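Local coordinates for uncharacterized protein AsqI (Emericella nidulans, PDB 5YY3) that catalyses, as a zinc-dependent cyclopenase, the conversion of 4'-methoxycyclopenin into 4'-methoxyviridicatin with loss of methyl isocyanate, a step in aspoquinolone mycotoxin biosynthesis, at residues L427-Q432 against F573-I578; E465-N470 against R527-S532; L493-E498 against I508-A513. All coordinates share one frame; numbering follows the deposited sequence.

Interaction 1. Residues L427-Q432 against F573-I578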
loop_
_atom_site.group_PDB
_atom_site.type_symbol
_atom_site.label_atom_id
_atom_site.label_comp_id
_atom_site.label_asym_id
_atom_site.label_seq_id
_atom_site.Cartn_x
_atom_site.Cartn_y
_atom_site.Cartn_z
ATOM N N LEU A 427 -5.669 -19.807 -34.033
ATOM C CA LEU A 427 -5.924 -20.223 -32.665
ATOM C C LEU A 427 -6.722 -19.144 -31.946
ATOM O O LEU A 427 -6.357 -17.972 -31.979
ATOM C CB LEU A 427 -4.604 -20.499 -31.930
ATOM C CG LEU A 427 -4.703 -20.895 -30.457
ATOM C CD1 LEU A 427 -5.523 -22.167 -30.322
ATOM C CD2 LEU A 427 -3.308 -21.081 -29.859
ATOM N N VAL A 428 -7.817 -19.535 -31.309
ATOM C CA VAL A 428 -8.620 -18.597 -30.555
ATOM C C VAL A 428 -8.961 -19.150 -29.146
ATOM O O VAL A 428 -9.236 -20.344 -28.986
ATOM C CB VAL A 428 -9.929 -18.244 -31.321
ATOM C CG1 VAL A 428 -10.751 -17.252 -30.548
ATOM C CG2 VAL A 428 -9.617 -17.673 -32.708
ATOM N N VAL A 429 -8.919 -18.285 -28.132
ATOM C CA VAL A 429 -9.515 -18.591 -26.824
ATOM C C VAL A 429 -10.701 -17.632 -26.610
ATOM O O VAL A 429 -10.528 -16.415 -26.727
ATOM C CB VAL A 429 -8.470 -18.457 -25.663
ATOM C CG1 VAL A 429 -9.055 -18.922 -24.339
ATOM C CG2 VAL A 429 -7.205 -19.262 -25.987
ATOM N N ARG A 430 -11.895 -18.172 -26.339
ATOM C CA ARG A 430 -13.139 -17.371 -26.289
ATOM C C ARG A 430 -14.030 -17.764 -25.153
ATOM O O ARG A 430 -13.986 -18.900 -24.708
ATOM C CB ARG A 430 -14.047 -17.569 -27.514
ATOM C CG ARG A 430 -13.431 -17.939 -28.794
ATOM C CD ARG A 430 -14.419 -17.650 -29.922
ATOM N NE ARG A 430 -15.261 -18.769 -30.317
ATOM C CZ ARG A 430 -15.928 -18.773 -31.463
ATOM N NH1 ARG A 430 -15.845 -17.711 -32.253
ATOM N NH2 ARG A 430 -16.674 -19.813 -31.823
ATOM N N LEU A 431 -14.942 -16.873 -24.788
ATOM C CA LEU A 431 -16.085 -17.256 -23.971
ATOM C C LEU A 431 -16.988 -18.204 -24.756
ATOM O O LEU A 431 -17.030 -18.177 -25.991
ATOM C CB LEU A 431 -16.883 -16.026 -23.541
ATOM C CG LEU A 431 -16.195 -15.037 -22.602
ATOM C CD1 LEU A 431 -17.008 -13.752 -22.516
ATOM C CD2 LEU A 431 -16.042 -15.671 -21.222
ATOM N N GLN A 432 -17.712 -19.047 -24.036
ATOM C CA GLN A 432 -18.694 -19.886 -24.682
ATOM C C GLN A 432 -19.934 -19.056 -25.004
ATOM O O GLN A 432 -20.535 -19.204 -26.068
ATOM C CB GLN A 432 -19.054 -21.065 -23.799
ATOM C CG GLN A 432 -18.003 -22.142 -23.754
ATOM C CD GLN A 432 -18.497 -23.331 -22.978
ATOM O OE1 GLN A 432 -19.641 -23.768 -23.154
ATOM N NE2 GLN A 432 -17.661 -23.843 -22.083
ATOM N N PHE A 573 -2.146 -12.592 -22.111
ATOM C CA PHE A 573 -1.536 -13.918 -22.108
ATOM C C PHE A 573 -1.271 -14.359 -23.537
ATOM O O PHE A 573 -1.797 -13.782 -24.478
ATOM C CB PHE A 573 -2.436 -14.936 -21.406
ATOM C CG PHE A 573 -2.402 -14.851 -19.907
ATOM C CD1 PHE A 573 -2.935 -13.749 -19.247
ATOM C CD2 PHE A 573 -1.864 -15.886 -19.153
ATOM C CE1 PHE A 573 -2.919 -13.665 -17.856
ATOM C CE2 PHE A 573 -1.841 -15.807 -17.766
ATOM C CZ PHE A 573 -2.374 -14.680 -17.112
ATOM N N VAL A 574 -0.453 -15.385 -23.708
ATOM C CA VAL A 574 -0.253 -15.954 -25.033
ATOM C C VAL A 574 -0.718 -17.405 -25.035
ATOM O O VAL A 574 -0.438 -18.152 -24.091
ATOM C CB VAL A 574 1.224 -15.875 -25.467
ATOM C CG1 VAL A 574 1.437 -16.595 -26.798
ATOM C CG2 VAL A 574 1.668 -14.418 -25.556
ATOM N N ALA A 575 -1.457 -17.789 -26.068
ATOM C CA ALA A 575 -1.848 -19.179 -26.253
ATOM C C ALA A 575 -0.939 -19.817 -27.283
ATOM O O ALA A 575 -0.575 -19.190 -28.266
ATOM C CB ALA A 575 -3.287 -19.293 -26.680
ATOM N N PHE A 576 -0.572 -21.068 -27.032
ATOM C CA PHE A 576 0.351 -21.810 -27.867
ATOM C C PHE A 576 -0.275 -23.162 -28.174
ATOM O O PHE A 576 -0.823 -23.815 -27.282
ATOM C CB PHE A 576 1.703 -21.964 -27.153
ATOM C CG PHE A 576 2.568 -23.074 -27.685
ATOM C CD1 PHE A 576 2.432 -24.372 -27.208
ATOM C CD2 PHE A 576 3.551 -22.813 -28.626
ATOM C CE1 PHE A 576 3.236 -25.384 -27.669
ATOM C CE2 PHE A 576 4.366 -23.831 -29.098
ATOM C CZ PHE A 576 4.207 -25.114 -28.622
ATOM N N CYS A 577 -0.205 -23.573 -29.435
ATOM C CA CYS A 577 -0.739 -24.859 -29.829
ATOM C C CYS A 577 0.246 -25.536 -30.768
ATOM O O CYS A 577 0.680 -24.962 -31.773
ATOM C CB CYS A 577 -2.116 -24.719 -30.492
ATOM S SG CYS A 577 -2.956 -26.344 -30.676
ATOM N N ILE A 578 0.627 -26.754 -30.419
ATOM C CA ILE A 578 1.493 -27.539 -31.281
ATOM C C ILE A 578 0.752 -28.816 -31.697
ATOM O O ILE A 578 -0.017 -29.388 -30.913
ATOM C CB ILE A 578 2.853 -27.870 -30.582
ATOM C CG1 ILE A 578 3.770 -28.679 -31.508
ATOM C CG2 ILE A 578 2.652 -28.601 -29.263
ATOM C CD1 ILE A 578 5.174 -28.866 -30.948
#
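L427 and V429 lay their methyl groups against A575 and C577, packing two strands face to face in the mixed beta sheet of the Ig-like domain of this hemocyanin-related protein. Strands 422-431 and 571-580 are not paired with each other: the short segments approach to 8.0 Å between axes, with 130° between their chain directions, and what joins them is apolar contact.

The main part of that contact belongs to L427. Its CG stands anti to the backbone N (chi1 178°), and the branch CD2 reaches over the second strand, ending 3.6 Å from A575 CB and 3.9 Å from C577 CB. A575 suits this place because a single methyl lets the leucine branch come close to the backbone, where L427 CD2 lies 3.9 Å from F576 N. C577 adds its CB rather than its sulfur to the leucine. F576, between A575 and C577 in sequence, points away from the first strand, meeting F606 edge-to-face and touching F494.

Polar bonding goes to other strands. Backbone bonds tie V428 to N470, R430 to E468, and V574 to A496, while the side chains of L427, V429, A575 and C577 meet in the layer between. W469, T637 and T639 also touch L427, which is buried.

V429 makes the lesser contact: its beta-branched side chain, well suited to a strand, sends CG2 to within 4.0 Å of A575 CB, the same methyl that receives L427 CD2.

Interaction 2. Residues E465-N470 against R527-S532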
loop_
_atom_site.group_PDB
_atom_site.type_symbol
_atom_site.label_atom_id
_atom_site.label_comp_id
_atom_site.label_asym_id
_atom_site.label_seq_id
_atom_site.Cartn_x
_atom_site.Cartn_y
_atom_site.Cartn_z
ATOM N N GLU A 465 -15.916 -17.621 -16.119
ATOM C CA GLU A 465 -16.988 -17.849 -17.077
ATOM C C GLU A 465 -16.542 -18.959 -18.008
ATOM O O GLU A 465 -15.343 -19.103 -18.260
ATOM C CB GLU A 465 -17.328 -16.581 -17.876
ATOM C CG GLU A 465 -17.820 -15.412 -17.041
ATOM C CD GLU A 465 -19.028 -15.756 -16.188
ATOM O OE1 GLU A 465 -19.768 -16.706 -16.543
ATOM O OE2 GLU A 465 -19.226 -15.069 -15.154
ATOM N N PRO A 466 -17.504 -19.747 -18.516
ATOM C CA PRO A 466 -17.201 -20.855 -19.425
ATOM C C PRO A 466 -16.401 -20.393 -20.640
ATOM O O PRO A 466 -16.746 -19.384 -21.262
ATOM C CB PRO A 466 -18.584 -21.362 -19.836
ATOM C CG PRO A 466 -19.453 -20.999 -18.669
ATOM C CD PRO A 466 -18.939 -19.679 -18.190
ATOM N N TYR A 467 -15.325 -21.111 -20.952
ATOM C CA TYR A 467 -14.521 -20.778 -22.114
ATOM C C TYR A 467 -14.352 -21.991 -23.024
ATOM O O TYR A 467 -14.702 -23.121 -22.683
ATOM C CB TYR A 467 -13.146 -20.214 -21.706
ATOM C CG TYR A 467 -12.165 -21.227 -21.155
ATOM C CD1 TYR A 467 -11.366 -21.986 -22.006
ATOM C CD2 TYR A 467 -12.016 -21.414 -19.778
ATOM C CE1 TYR A 467 -10.470 -22.926 -21.513
ATOM C CE2 TYR A 467 -11.101 -22.345 -19.265
ATOM C CZ TYR A 467 -10.334 -23.099 -20.143
ATOM O OH TYR A 467 -9.429 -24.037 -19.667
ATOM N N GLU A 468 -13.811 -21.732 -24.195
ATOM C CA GLU A 468 -13.502 -22.773 -25.141
ATOM C C GLU A 468 -12.273 -22.316 -25.892
ATOM O O GLU A 468 -11.942 -21.142 -25.883
ATOM C CB GLU A 468 -14.666 -23.007 -26.102
ATOM C CG GLU A 468 -14.741 -21.922 -27.173
ATOM C CD GLU A 468 -15.927 -22.056 -28.095
ATOM O OE1 GLU A 468 -17.054 -22.352 -27.608
ATOM O OE2 GLU A 468 -15.709 -21.868 -29.318
ATOM N N TRP A 469 -11.574 -23.230 -26.529
ATOM C CA TRP A 469 -10.609 -22.790 -27.503
ATOM C C TRP A 469 -10.909 -23.502 -28.809
ATOM O O TRP A 469 -11.568 -24.562 -28.835
ATOM C CB TRP A 469 -9.172 -23.039 -27.041
ATOM C CG TRP A 469 -8.779 -24.477 -26.845
ATOM C CD1 TRP A 469 -9.120 -25.283 -25.800
ATOM C CD2 TRP A 469 -7.950 -25.272 -27.713
ATOM N NE1 TRP A 469 -8.542 -26.531 -25.950
ATOM C CE2 TRP A 469 -7.821 -26.550 -27.116
ATOM C CE3 TRP A 469 -7.296 -25.022 -28.928
ATOM C CZ2 TRP A 469 -7.080 -27.589 -27.706
ATOM C CZ3 TRP A 469 -6.548 -26.055 -29.511
ATOM C CH2 TRP A 469 -6.453 -27.322 -28.898
ATOM N N ASN A 470 -10.466 -22.900 -29.899
ATOM C CA ASN A 470 -10.539 -23.582 -31.164
ATOM C C ASN A 470 -9.318 -23.230 -31.996
ATOM O O ASN A 470 -8.595 -22.268 -31.685
ATOM C CB ASN A 470 -11.847 -23.259 -31.896
ATOM C CG ASN A 470 -12.074 -21.772 -32.072
ATOM O OD1 ASN A 470 -11.480 -21.140 -32.949
ATOM N ND2 ASN A 470 -12.955 -21.207 -31.254
ATOM N N ARG A 527 -12.683 -27.187 -28.484
ATOM C CA ARG A 527 -12.584 -27.837 -27.178
ATOM C C ARG A 527 -13.195 -26.977 -26.076
ATOM O O ARG A 527 -12.828 -25.808 -25.931
ATOM C CB ARG A 527 -11.123 -28.125 -26.831
ATOM C CG ARG A 527 -10.437 -29.108 -27.745
ATOM C CD ARG A 527 -10.821 -30.506 -27.362
ATOM N NE ARG A 527 -10.200 -30.906 -26.103
ATOM C CZ ARG A 527 -10.555 -31.987 -25.418
ATOM N NH1 ARG A 527 -11.537 -32.754 -25.883
ATOM N NH2 ARG A 527 -9.941 -32.302 -24.276
ATOM N N LEU A 528 -14.107 -27.546 -25.291
ATOM C CA LEU A 528 -14.654 -26.830 -24.131
ATOM C C LEU A 528 -13.681 -26.888 -22.956
ATOM O O LEU A 528 -12.830 -27.798 -22.882
ATOM C CB LEU A 528 -16.014 -27.410 -23.711
ATOM C CG LEU A 528 -17.078 -27.542 -24.822
ATOM C CD1 LEU A 528 -18.390 -28.065 -24.256
ATOM C CD2 LEU A 528 -17.291 -26.223 -25.564
ATOM N N ASP A 529 -13.805 -25.912 -22.048
ATOM C CA ASP A 529 -13.034 -25.895 -20.803
ATOM C C ASP A 529 -13.244 -27.183 -20.005
ATOM O O ASP A 529 -12.304 -27.750 -19.422
ATOM C CB ASP A 529 -13.410 -24.673 -19.939
ATOM C CG ASP A 529 -14.925 -24.481 -19.777
ATOM O OD1 ASP A 529 -15.720 -25.223 -20.391
ATOM O OD2 ASP A 529 -15.339 -23.551 -19.043
ATOM N N THR A 530 -14.491 -27.640 -19.998
ATOM C CA THR A 530 -14.922 -28.725 -19.127
ATOM C C THR A 530 -14.535 -30.090 -19.688
ATOM O O THR A 530 -14.769 -31.110 -19.045
ATOM C CB THR A 530 -16.460 -28.664 -18.888
ATOM O OG1 THR A 530 -17.135 -28.415 -20.128
ATOM C CG2 THR A 530 -16.819 -27.526 -17.917
ATOM N N ASP A 531 -13.949 -30.107 -20.887
ATOM C CA ASP A 531 -13.485 -31.354 -21.492
ATOM C C ASP A 531 -11.960 -31.482 -21.415
ATOM O O ASP A 531 -11.395 -32.483 -21.845
ATOM C CB ASP A 531 -13.960 -31.452 -22.955
ATOM C CG ASP A 531 -15.476 -31.663 -23.077
ATOM O OD1 ASP A 531 -16.076 -32.285 -22.165
ATOM O OD2 ASP A 531 -16.070 -31.194 -24.079
ATOM N N SER A 532 -11.305 -30.463 -20.864
ATOM C CA SER A 532 -9.852 -30.405 -20.808
ATOM C C SER A 532 -9.203 -31.645 -20.188
ATOM O O SER A 532 -9.604 -32.103 -19.119
ATOM C CB SER A 532 -9.419 -29.167 -20.025
ATOM O OG SER A 532 -8.018 -29.180 -19.810
#
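The Y467 ring carries D529 CB over one face, almost above its centre: a CH-pi contact 3.4 Å from D529 CB to the centroid of the Y467 ring, 14° off the normal. The W469 indole has R527 CG above one face, offset toward the rim, while R527 CB comes in obliquely to W469 NE1 at 3.2 Å. The aliphatic CB and CG of the arginine make the contact, and its guanidinium plane stands 83° from the indole; R527 NE forms a salt bridge with D511 OD2, which also accepts from W469 NE1.

The backbones beside these rings pair as antiparallel strands. W469 and R527 form the hydrogen-bonded pair, with R527 N to W469 O at 2.9 Å and straight (179°), and E468 and L528 the non-hydrogen-bonded one. Where the second strand turns into the 3-10 segment 529-531, D529 continues the pairing: its N donates to Y467 O at 3.0 Å, and its OD2 accepts from Y467 N at 3.1 Å, met from above the carboxylate plane. Aspartate suits this place: the backbone sets CB over the ring, and the carboxylate one bond further on is near enough to accept from Y467 N.

Around E468 and W469, strand 461-475 lies between 523-528 and 422-431, E468 OE2 forming a salt bridge with R430 NE, and Y467 touches M510 of strand 508-517.

Interaction 3. Residues L493-E498 against I508-A513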
loop_
_atom_site.group_PDB
_atom_site.type_symbol
_atom_site.label_atom_id
_atom_site.label_comp_id
_atom_site.label_asym_id
_atom_site.label_seq_id
_atom_site.Cartn_x
_atom_site.Cartn_y
_atom_site.Cartn_z
ATOM N N LEU A 493 -2.219 -27.673 -26.057
ATOM C CA LEU A 493 -2.454 -26.262 -25.762
ATOM C C LEU A 493 -1.835 -25.807 -24.431
ATOM O O LEU A 493 -2.076 -26.410 -23.374
ATOM C CB LEU A 493 -3.957 -25.972 -25.739
ATOM C CG LEU A 493 -4.369 -24.585 -25.236
ATOM C CD1 LEU A 493 -4.061 -23.514 -26.243
ATOM C CD2 LEU A 493 -5.831 -24.555 -24.839
ATOM N N PHE A 494 -1.051 -24.732 -24.511
ATOM C CA PHE A 494 -0.433 -24.086 -23.365
ATOM C C PHE A 494 -0.724 -22.580 -23.372
ATOM O O PHE A 494 -0.914 -21.974 -24.442
ATOM C CB PHE A 494 1.084 -24.301 -23.368
ATOM C CG PHE A 494 1.523 -25.724 -23.101
ATOM C CD1 PHE A 494 1.512 -26.675 -24.116
ATOM C CD2 PHE A 494 2.009 -26.092 -21.844
ATOM C CE1 PHE A 494 1.938 -27.979 -23.882
ATOM C CE2 PHE A 494 2.445 -27.391 -21.597
ATOM C CZ PHE A 494 2.411 -28.343 -22.619
ATOM N N ILE A 495 -0.757 -21.973 -22.185
ATOM C CA ILE A 495 -0.777 -20.517 -22.072
ATOM C C ILE A 495 0.333 -20.035 -21.148
ATOM O O ILE A 495 0.876 -20.795 -20.347
ATOM C CB ILE A 495 -2.126 -19.979 -21.546
ATOM C CG1 ILE A 495 -2.347 -20.401 -20.078
ATOM C CG2 ILE A 495 -3.284 -20.388 -22.493
ATOM C CD1 ILE A 495 -3.664 -19.899 -19.479
ATOM N N ALA A 496 0.663 -18.757 -21.273
ATOM C CA ALA A 496 1.702 -18.145 -20.475
ATOM C C ALA A 496 1.402 -16.660 -20.350
ATOM O O ALA A 496 0.971 -16.030 -21.316
ATOM C CB ALA A 496 3.058 -18.370 -21.092
ATOM N N ALA A 497 1.574 -16.120 -19.146
ATOM C CA ALA A 497 1.580 -14.674 -18.954
ATOM C C ALA A 497 2.583 -14.084 -19.937
ATOM O O ALA A 497 3.705 -14.586 -20.051
ATOM C CB ALA A 497 1.950 -14.310 -17.493
ATOM N N GLU A 498 2.186 -13.037 -20.655
ATOM C CA GLU A 498 3.049 -12.476 -21.697
ATOM C C GLU A 498 4.478 -12.151 -21.213
ATOM O O GLU A 498 5.433 -12.297 -21.969
ATOM C CB GLU A 498 2.406 -11.224 -22.291
ATOM C CG GLU A 498 3.082 -10.750 -23.590
ATOM C CD GLU A 498 2.317 -9.627 -24.303
ATOM O OE1 GLU A 498 1.087 -9.758 -24.484
ATOM O OE2 GLU A 498 2.944 -8.615 -24.689
ATOM N N ILE A 508 1.877 -22.922 -18.951
ATOM C CA ILE A 508 0.835 -23.661 -18.247
ATOM C C ILE A 508 0.035 -24.546 -19.217
ATOM O O ILE A 508 -0.508 -24.044 -20.209
ATOM C CB ILE A 508 -0.135 -22.692 -17.560
ATOM C CG1 ILE A 508 0.586 -21.847 -16.508
ATOM C CG2 ILE A 508 -1.335 -23.434 -16.999
ATOM C CD1 ILE A 508 -0.276 -20.722 -15.945
ATOM N N GLU A 509 -0.049 -25.848 -18.938
ATOM C CA GLU A 509 -0.778 -26.753 -19.812
ATOM C C GLU A 509 -2.276 -26.592 -19.612
ATOM O O GLU A 509 -2.763 -26.615 -18.490
ATOM C CB GLU A 509 -0.365 -28.214 -19.577
ATOM C CG GLU A 509 -0.877 -29.162 -20.693
ATOM C CD GLU A 509 -0.745 -30.641 -20.355
ATOM O OE1 GLU A 509 -0.177 -30.946 -19.295
ATOM O OE2 GLU A 509 -1.223 -31.503 -21.141
ATOM N N MET A 510 -3.008 -26.448 -20.713
ATOM C CA MET A 510 -4.440 -26.185 -20.655
ATOM C C MET A 510 -5.262 -27.301 -21.299
ATOM O O MET A 510 -6.447 -27.490 -20.980
ATOM C CB MET A 510 -4.743 -24.844 -21.330
ATOM C CG MET A 510 -4.137 -23.642 -20.580
ATOM S SD MET A 510 -4.815 -23.498 -18.902
ATOM C CE MET A 510 -6.464 -22.915 -19.302
ATOM N N ASP A 511 -4.633 -28.053 -22.199
ATOM C CA ASP A 511 -5.358 -29.108 -22.899
ATOM C C ASP A 511 -4.453 -29.947 -23.778
ATOM O O ASP A 511 -3.379 -29.504 -24.207
ATOM C CB ASP A 511 -6.477 -28.523 -23.765
ATOM C CG ASP A 511 -7.651 -29.476 -23.920
ATOM O OD1 ASP A 511 -7.540 -30.647 -23.483
ATOM O OD2 ASP A 511 -8.686 -29.050 -24.477
ATOM N N ARG A 512 -4.925 -31.161 -24.042
ATOM C CA ARG A 512 -4.296 -32.113 -24.957
ATOM C C ARG A 512 -5.415 -32.885 -25.642
ATOM O O ARG A 512 -6.215 -33.531 -24.961
ATOM C CB ARG A 512 -3.370 -33.071 -24.214
ATOM C CG ARG A 512 -2.410 -33.791 -25.118
ATOM C CD ARG A 512 -2.043 -35.157 -24.571
ATOM N NE ARG A 512 -1.511 -35.098 -23.210
ATOM C CZ ARG A 512 -1.933 -35.867 -22.211
ATOM N NH1 ARG A 512 -2.893 -36.762 -22.419
ATOM N NH2 ARG A 512 -1.390 -35.748 -21.008
ATOM N N ALA A 513 -5.503 -32.812 -26.968
ATOM C CA ALA A 513 -6.652 -33.398 -27.644
ATOM C C ALA A 513 -6.302 -34.044 -28.975
ATOM O O ALA A 513 -5.598 -33.470 -29.813
ATOM C CB ALA A 513 -7.726 -32.351 -27.848
#
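M510 crosses over I495, its CG and SD lying against the CG1-CD1 arm of the isoleucine. The methionine is bent at chi2 and chi3: M510 CG lies 3.7 Å from I495 CG1, and M510 SD 3.8 Å from I495 CD1. I495 CG1 sits between the backbone N and the carbonyl carbon (chi1 67°), which leans it toward the second strand. Beside it, L493 CD2 rests against M510 CB at 3.7 Å, so that the base of the methionine takes leucine and its outer part takes isoleucine. A flexible, unbranched chain such as methionine can follow both surfaces.

The strands 487-497 and 508-517 form an antiparallel beta hairpin, interrupted here by a classic beta bulge. M510 and D511 both face L493, and L493 O takes two N-H groups from the same face of its plane: M510 N at 2.8 Å and D511 N, the longer bond, at 3.3 Å. M510, in the strand with the extra residue, has its CB directed toward the first strand, consistent with the bulge. Beyond the bulge the regular pairing returns, I495 and I508 exchanging two backbone bonds.

On the side of the sheet opposite L493 and I495, E509 crosses the F494 ring obliquely. E509 CG lies over one face, offset toward the rim, in a CH-pi contact 4.2 Å from the F494 centroid, while E509 CB approaches F494 CE2 at 3.6 Å. The extended glutamate offers its methylenes to the ring here. At the start of the second strand, I508 reaches the helix 210-231 at Q220, R224 and T227.

All three contacts lie in one mixed sheet, that of the Ig-like domain, with centres about 8 Å (interactions 1 and 3), 10 Å (1 and 2) and 12 Å (2 and 3) apart. Along the chain they enclose one another: 427-432 comes first and 573-578 last, 465-470 and 527-532 lie between them, and the hairpin of interaction 3 is innermost. Strand 422-431 pairs with 461-475, and 571-580 with 487-497, so each strand of interaction 1 has a neighbour in interaction 2 or 3. S532 OG to M510 O and the R527-D511 salt bridge join interactions 2 and 3. The group sits away from the zinc-binding histidines, though interaction 3 borders helix 210-231, which carries zinc ligand H218.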